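P22 protein (Trypanosoma brucei, PDB 3JV1) probably acts in mitochondrial RNA editing, as an accessory factor specific for the cytochrome oxidase subunit II transcript, and belongs to the Mam33 family. Local coordinates at residues Leu77-Gly88 with Asn100-Leu111. Sequence-based numbering, arbitrary orientation.
Sequences LVVNGGKALVFG and NVCFRHDGKLAL
The antiparallel beta hairpin of strands 83-92 and 95-104, at one edge of the antiparallel sheet of this Mam33-family chain, pairs Ala-84, Val-86 and Gly-88 with Arg-104, Cys-102 and Asn-100 through two backbone hydrogen bonds each. Beyond Arg-104 the chain turns into helix 107-111, which lies over one sheet face: Gly-107 N donates to Gly-82 O (2.8 Å), in the type I' turn Asn-80 to Lys-83 that joins strands 72-80 and 83-92, Ala-110 CB sits 3.9 Å from Ala-84 CB, and Leu-111 CD2 reaches Val-79 CG2. On this same face the Val-86 and Arg-104 side chains cross at about a right angle, CG2 3.9 Å from CG; the arginine bends at chi2 (-62°), and its NH1 binds Phe-103 O and Tyr-125 O. On the other face, where helix 135-146 packs on Leu-85, Phe-87 and Val-101, Val-101 spreads its methyls, CG1 to Leu-85 CD2 (3.7 Å) and CG2 alongside Phe-87 CD1. Phe-103, with CG anti to its backbone N (chi1 -172°), lays a ring face over Ala-84 O, takes Lys-83 CD at its edge and meets Phe-180 of the second subunit edge-to-face. His-105 is gripped at both ring nitrogens: NE2 bonds Glu-172 of the second subunit, while Lys-83 NZ, only 5° out of the imidazole plane, donates to His-105 ND1 at 3.2 Å.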
ATOM      1  N   LEU A  77      -2.959  15.732 -13.445  1.00 30.06           N
ATOM      2  CA  LEU A  77      -3.659  15.140 -14.578  1.00 30.93           C
ATOM      3  C   LEU A  77      -4.101  16.201 -15.574  1.00 32.56           C
ATOM      4  O   LEU A  77      -4.579  17.272 -15.192  1.00 32.45           O
ATOM      5  CB  LEU A  77      -4.887  14.353 -14.115  1.00 31.08           C
ATOM      6  CG  LEU A  77      -4.691  13.153 -13.180  1.00 32.67           C
ATOM      7  CD1 LEU A  77      -4.547  13.625 -11.742  1.00 31.49           C
ATOM      8  CD2 LEU A  77      -5.891  12.226 -13.306  1.00 36.71           C
ATOM      9  N   VAL A  78      -3.913  15.906 -16.855  1.00 31.61           N
ATOM     10  CA  VAL A  78      -4.336  16.797 -17.922  1.00 30.49           C
ATOM     11  C   VAL A  78      -5.342  15.949 -18.674  1.00 30.54           C
ATOM     12  O   VAL A  78      -4.980  14.972 -19.326  1.00 31.35           O
ATOM     13  CB  VAL A  78      -3.162  17.206 -18.832  1.00 30.43           C
ATOM     14  CG1 VAL A  78      -3.670  18.107 -19.960  1.00 30.13           C
ATOM     15  CG2 VAL A  78      -2.106  17.942 -18.005  1.00 25.94           C
ATOM     16  N   VAL A  79      -6.615  16.315 -18.546  1.00 31.71           N
ATOM     17  CA  VAL A  79      -7.707  15.563 -19.145  1.00 32.45           C
ATOM     18  C   VAL A  79      -8.358  16.269 -20.319  1.00 32.56           C
ATOM     19  O   VAL A  79      -8.717  17.441 -20.239  1.00 31.33           O
ATOM     20  CB  VAL A  79      -8.788  15.262 -18.078  1.00 33.55           C
ATOM     21  CG1 VAL A  79      -9.790  14.241 -18.609  1.00 30.04           C
ATOM     22  CG2 VAL A  79      -8.123  14.761 -16.803  1.00 30.80           C
ATOM     23  N   ASN A  80      -8.535  15.529 -21.403  1.00 35.60           N
ATOM     24  CA  ASN A  80      -9.132  16.072 -22.614  1.00 35.69           C
ATOM     25  C   ASN A  80      -9.603  14.924 -23.503  1.00 36.41           C
ATOM     26  O   ASN A  80      -8.895  13.930 -23.682  1.00 35.60           O
ATOM     27  CB  ASN A  80      -8.095  16.933 -23.347  1.00 35.29           C
ATOM     28  CG  ASN A  80      -8.702  17.775 -24.451  1.00 37.87           C
ATOM     29  OD1 ASN A  80      -9.879  18.118 -24.401  1.00 39.57           O
ATOM     30  ND2 ASN A  80      -7.893  18.133 -25.443  1.00 38.51           N
ATOM     31  N   GLY A  81     -10.813  15.059 -24.038  1.00 37.18           N
ATOM     32  CA  GLY A  81     -11.363  14.041 -24.920  1.00 36.47           C
ATOM     33  C   GLY A  81     -11.484  12.651 -24.326  1.00 35.96           C
ATOM     34  O   GLY A  81     -11.315  11.660 -25.031  1.00 38.45           O
ATOM     35  N   GLY A  82     -11.766  12.565 -23.034  1.00 35.93           N
ATOM     36  CA  GLY A  82     -11.906  11.265 -22.402  1.00 35.66           C
ATOM     37  C   GLY A  82     -10.609  10.545 -22.084  1.00 35.16           C
ATOM     38  O   GLY A  82     -10.626   9.379 -21.688  1.00 33.24           O
ATOM     39  N   LYS A  83      -9.482  11.231 -22.248  1.00 34.94           N
ATOM     40  CA  LYS A  83      -8.179  10.633 -21.961  1.00 35.02           C
ATOM     41  C   LYS A  83      -7.388  11.537 -21.020  1.00 34.27           C
ATOM     42  O   LYS A  83      -7.722  12.706 -20.849  1.00 33.88           O
ATOM     43  CB  LYS A  83      -7.391  10.432 -23.255  1.00 33.88           C
ATOM     44  CG  LYS A  83      -8.087   9.549 -24.272  1.00 38.63           C
ATOM     45  CD  LYS A  83      -7.249   9.410 -25.546  1.00 41.24           C
ATOM     46  CE  LYS A  83      -7.974   8.582 -26.600  1.00 43.70           C
ATOM     47  NZ  LYS A  83      -8.266   7.201 -26.111  1.00 46.03           N
ATOM     48  N   ALA A  84      -6.338  11.004 -20.411  1.00 32.01           N
ATOM     49  CA  ALA A  84      -5.536  11.816 -19.514  1.00 32.89           C
ATOM     50  C   ALA A  84      -4.045  11.523 -19.547  1.00 31.47           C
ATOM     51  O   ALA A  84      -3.616  10.382 -19.701  1.00 29.85           O
ATOM     52  CB  ALA A  84      -6.049  11.670 -18.088  1.00 31.74           C
ATOM     53  N   LEU A  85      -3.265  12.588 -19.407  1.00 31.49           N
ATOM     54  CA  LEU A  85      -1.816  12.507 -19.339  1.00 30.85           C
ATOM     55  C   LEU A  85      -1.638  12.691 -17.834  1.00 33.21           C
ATOM     56  O   LEU A  85      -2.064  13.709 -17.282  1.00 32.32           O
ATOM     57  CB  LEU A  85      -1.173  13.681 -20.077  1.00 33.37           C
ATOM     58  CG  LEU A  85      -0.028  13.410 -21.057  1.00 35.19           C
ATOM     59  CD1 LEU A  85       0.520  14.739 -21.558  1.00 31.75           C
ATOM     60  CD2 LEU A  85       1.061  12.592 -20.398  1.00 33.36           C
ATOM     61  N   VAL A  86      -1.031  11.712 -17.171  1.00 31.85           N
ATOM     62  CA  VAL A  86      -0.843  11.774 -15.730  1.00 31.51           C
ATOM     63  C   VAL A  86       0.621  11.854 -15.310  1.00 31.76           C
ATOM     64  O   VAL A  86       1.393  10.927 -15.538  1.00 32.00           O
ATOM     65  CB  VAL A  86      -1.505  10.552 -15.052  1.00 32.37           C
ATOM     66  CG1 VAL A  86      -1.448  10.695 -13.537  1.00 32.53           C
ATOM     67  CG2 VAL A  86      -2.957  10.429 -15.517  1.00 31.56           C
ATOM     68  N   PHE A  87       0.988  12.971 -14.690  1.00 30.85           N
ATOM     69  CA  PHE A  87       2.350  13.209 -14.225  1.00 31.14           C
ATOM     70  C   PHE A  87       2.499  12.892 -12.740  1.00 33.39           C
ATOM     71  O   PHE A  87       1.823  13.497 -11.898  1.00 33.57           O
ATOM     72  CB  PHE A  87       2.734  14.674 -14.447  1.00 31.21           C
ATOM     73  CG  PHE A  87       2.797  15.081 -15.896  1.00 33.27           C
ATOM     74  CD1 PHE A  87       4.001  15.019 -16.600  1.00 30.09           C
ATOM     75  CD2 PHE A  87       1.654  15.518 -16.556  1.00 29.65           C
ATOM     76  CE1 PHE A  87       4.057  15.391 -17.940  1.00 33.74           C
ATOM     77  CE2 PHE A  87       1.699  15.894 -17.903  1.00 29.87           C
ATOM     78  CZ  PHE A  87       2.905  15.831 -18.596  1.00 31.27           C
ATOM     79  N   GLY A  88       3.372  11.940 -12.427  1.00 32.38           N
ATOM     80  CA  GLY A  88       3.626  11.586 -11.045  1.00 32.88           C
ATOM     81  C   GLY A  88       4.739  12.524 -10.642  1.00 34.72           C
ATOM     82  O   GLY A  88       5.834  12.458 -11.206  1.00 33.79           O
ATOM     83  N   ASN A 100       7.307  10.380 -12.860  1.00 34.23           N
ATOM     84  CA  ASN A 100       6.680   9.465 -13.806  1.00 34.50           C
ATOM     85  C   ASN A 100       5.744  10.217 -14.741  1.00 31.56           C
ATOM     86  O   ASN A 100       5.235  11.277 -14.402  1.00 31.68           O
ATOM     87  CB  ASN A 100       5.855   8.396 -13.068  1.00 37.99           C
ATOM     88  CG  ASN A 100       6.712   7.431 -12.267  1.00 41.11           C
ATOM     89  OD1 ASN A 100       7.359   6.547 -12.825  1.00 45.31           O
ATOM     90  ND2 ASN A 100       6.716   7.599 -10.951  1.00 42.34           N
ATOM     91  N   VAL A 101       5.540   9.655 -15.924  1.00 31.10           N
ATOM     92  CA  VAL A 101       4.631  10.209 -16.918  1.00 29.78           C
ATOM     93  C   VAL A 101       3.872   9.016 -17.475  1.00 29.55           C
ATOM     94  O   VAL A 101       4.459   8.144 -18.122  1.00 29.44           O
ATOM     95  CB  VAL A 101       5.359  10.898 -18.087  1.00 29.71           C
ATOM     96  CG1 VAL A 101       4.329  11.367 -19.120  1.00 30.12           C
ATOM     97  CG2 VAL A 101       6.165  12.073 -17.583  1.00 31.09           C
ATOM     98  N   CYS A 102       2.574   8.966 -17.195  1.00 29.60           N
ATOM     99  CA  CYS A 102       1.723   7.884 -17.661  1.00 32.56           C
ATOM    100  C   CYS A 102       0.652   8.442 -18.573  1.00 32.81           C
ATOM    101  O   CYS A 102       0.316   9.630 -18.511  1.00 31.41           O
ATOM    102  CB  CYS A 102       1.010   7.205 -16.486  1.00 33.59           C
ATOM    103  SG  CYS A 102       2.070   6.757 -15.128  1.00 40.09           S
ATOM    104  N   PHE A 103       0.123   7.576 -19.427  1.00 32.83           N
ATOM    105  CA  PHE A 103      -0.965   7.974 -20.292  1.00 33.22           C
ATOM    106  C   PHE A 103      -2.131   7.043 -20.000  1.00 31.53           C
ATOM    107  O   PHE A 103      -1.964   5.830 -19.936  1.00 32.90           O
ATOM    108  CB  PHE A 103      -0.613   7.874 -21.767  1.00 30.56           C
ATOM    109  CG  PHE A 103      -1.672   8.461 -22.654  1.00 33.84           C
ATOM    110  CD1 PHE A 103      -1.811   9.838 -22.763  1.00 34.56           C
ATOM    111  CD2 PHE A 103      -2.581   7.641 -23.317  1.00 35.61           C
ATOM    112  CE1 PHE A 103      -2.843  10.395 -23.517  1.00 35.83           C
ATOM    113  CE2 PHE A 103      -3.617   8.191 -24.072  1.00 36.38           C
ATOM    114  CZ  PHE A 103      -3.744   9.572 -24.169  1.00 36.14           C
ATOM    115  N   ARG A 104      -3.311   7.619 -19.810  1.00 30.99           N
ATOM    116  CA  ARG A 104      -4.493   6.829 -19.523  1.00 33.57           C
ATOM    117  C   ARG A 104      -5.562   7.014 -20.591  1.00 33.39           C
ATOM    118  O   ARG A 104      -6.131   8.094 -20.731  1.00 31.00           O
ATOM    119  CB  ARG A 104      -5.052   7.215 -18.152  1.00 33.32           C
ATOM    120  CG  ARG A 104      -4.077   6.982 -17.021  1.00 34.44           C
ATOM    121  CD  ARG A 104      -3.718   5.512 -16.898  1.00 35.28           C
ATOM    122  NE  ARG A 104      -2.736   5.288 -15.840  1.00 36.70           N
ATOM    123  CZ  ARG A 104      -1.559   4.700 -16.024  1.00 36.34           C
ATOM    124  NH1 ARG A 104      -1.205   4.263 -17.230  1.00 33.77           N
ATOM    125  NH2 ARG A 104      -0.731   4.558 -14.999  1.00 36.65           N
ATOM    126  N   HIS A 105      -5.823   5.957 -21.348  1.00 34.46           N
ATOM    127  CA  HIS A 105      -6.839   6.012 -22.389  1.00 37.66           C
ATOM    128  C   HIS A 105      -8.214   6.166 -21.745  1.00 38.68           C
ATOM    129  O   HIS A 105      -9.089   6.856 -22.271  1.00 37.31           O
ATOM    130  CB  HIS A 105      -6.795   4.737 -23.233  1.00 38.77           C
ATOM    131  CG  HIS A 105      -5.677   4.713 -24.226  1.00 41.44           C
ATOM    132  ND1 HIS A 105      -5.677   5.492 -25.362  1.00 39.72           N
ATOM    133  CD2 HIS A 105      -4.512   4.023 -24.242  1.00 41.22           C
ATOM    134  CE1 HIS A 105      -4.561   5.282 -26.037  1.00 39.95           C
ATOM    135  NE2 HIS A 105      -3.837   4.396 -25.378  1.00 41.95           N
ATOM    136  N   ASP A 106      -8.393   5.518 -20.601  1.00 37.51           N
ATOM    137  CA  ASP A 106      -9.655   5.588 -19.885  1.00 38.90           C
ATOM    138  C   ASP A 106      -9.580   6.749 -18.901  1.00 38.72           C
ATOM    139  O   ASP A 106      -9.245   6.558 -17.731  1.00 37.36           O
ATOM    140  CB  ASP A 106      -9.905   4.281 -19.133  1.00 39.00           C
ATOM    141  CG  ASP A 106     -11.298   4.208 -18.541  1.00 40.42           C
ATOM    142  OD1 ASP A 106     -11.907   5.275 -18.319  1.00 41.42           O
ATOM    143  OD2 ASP A 106     -11.777   3.082 -18.289  1.00 39.77           O
ATOM    144  N   GLY A 107      -9.881   7.950 -19.392  1.00 39.57           N
ATOM    145  CA  GLY A 107      -9.843   9.142 -18.563  1.00 37.29           C
ATOM    146  C   GLY A 107     -10.731   9.045 -17.337  1.00 38.29           C
ATOM    147  O   GLY A 107     -10.393   9.557 -16.273  1.00 37.13           O
ATOM    148  N   LYS A 108     -11.872   8.386 -17.486  1.00 39.28           N
ATOM    149  CA  LYS A 108     -12.801   8.223 -16.381  1.00 40.88           C
ATOM    150  C   LYS A 108     -12.115   7.442 -15.267  1.00 38.52           C
ATOM    151  O   LYS A 108     -12.249   7.771 -14.090  1.00 37.55           O
ATOM    152  CB  LYS A 108     -14.054   7.491 -16.863  1.00 44.20           C
ATOM    153  CG  LYS A 108     -15.130   7.313 -15.813  1.00 49.33           C
ATOM    154  CD  LYS A 108     -16.361   6.654 -16.426  1.00 53.84           C
ATOM    155  CE  LYS A 108     -16.920   7.501 -17.565  1.00 56.74           C
ATOM    156  NZ  LYS A 108     -18.101   6.879 -18.232  1.00 57.55           N
ATOM    157  N   LEU A 109     -11.380   6.401 -15.637  1.00 37.08           N
ATOM    158  CA  LEU A 109     -10.664   5.614 -14.647  1.00 35.45           C
ATOM    159  C   LEU A 109      -9.562   6.477 -14.045  1.00 33.76           C
ATOM    160  O   LEU A 109      -9.311   6.434 -12.846  1.00 30.59           O
ATOM    161  CB  LEU A 109     -10.059   4.367 -15.288  1.00 37.75           C
ATOM    162  CG  LEU A 109      -9.190   3.487 -14.384  1.00 38.91           C
ATOM    163  CD1 LEU A 109      -9.983   2.991 -13.183  1.00 37.00           C
ATOM    164  CD2 LEU A 109      -8.676   2.312 -15.205  1.00 41.70           C
ATOM    165  N   ALA A 110      -8.911   7.272 -14.887  1.00 33.48           N
ATOM    166  CA  ALA A 110      -7.841   8.146 -14.430  1.00 36.08           C
ATOM    167  C   ALA A 110      -8.334   9.110 -13.349  1.00 36.69           C
ATOM    168  O   ALA A 110      -7.628   9.381 -12.381  1.00 37.51           O
ATOM    169  CB  ALA A 110      -7.268   8.925 -15.607  1.00 37.74           C
ATOM    170  N   LEU A 111      -9.550   9.618 -13.519  1.00 36.63           N
ATOM    171  CA  LEU A 111     -10.135  10.557 -12.564  1.00 38.55           C
ATOM    172  C   LEU A 111     -10.671   9.878 -11.303  1.00 38.75           C
ATOM    173  O   LEU A 111     -10.734  10.488 -10.236  1.00 38.69           O
ATOM    174  CB  LEU A 111     -11.274  11.334 -13.230  1.00 38.25           C
ATOM    175  CG  LEU A 111     -10.879  12.333 -14.312  1.00 40.74           C
ATOM    176  CD1 LEU A 111     -12.124  12.887 -14.967  1.00 42.95           C
ATOM    177  CD2 LEU A 111     -10.059  13.448 -13.701  1.00 41.55           C
TER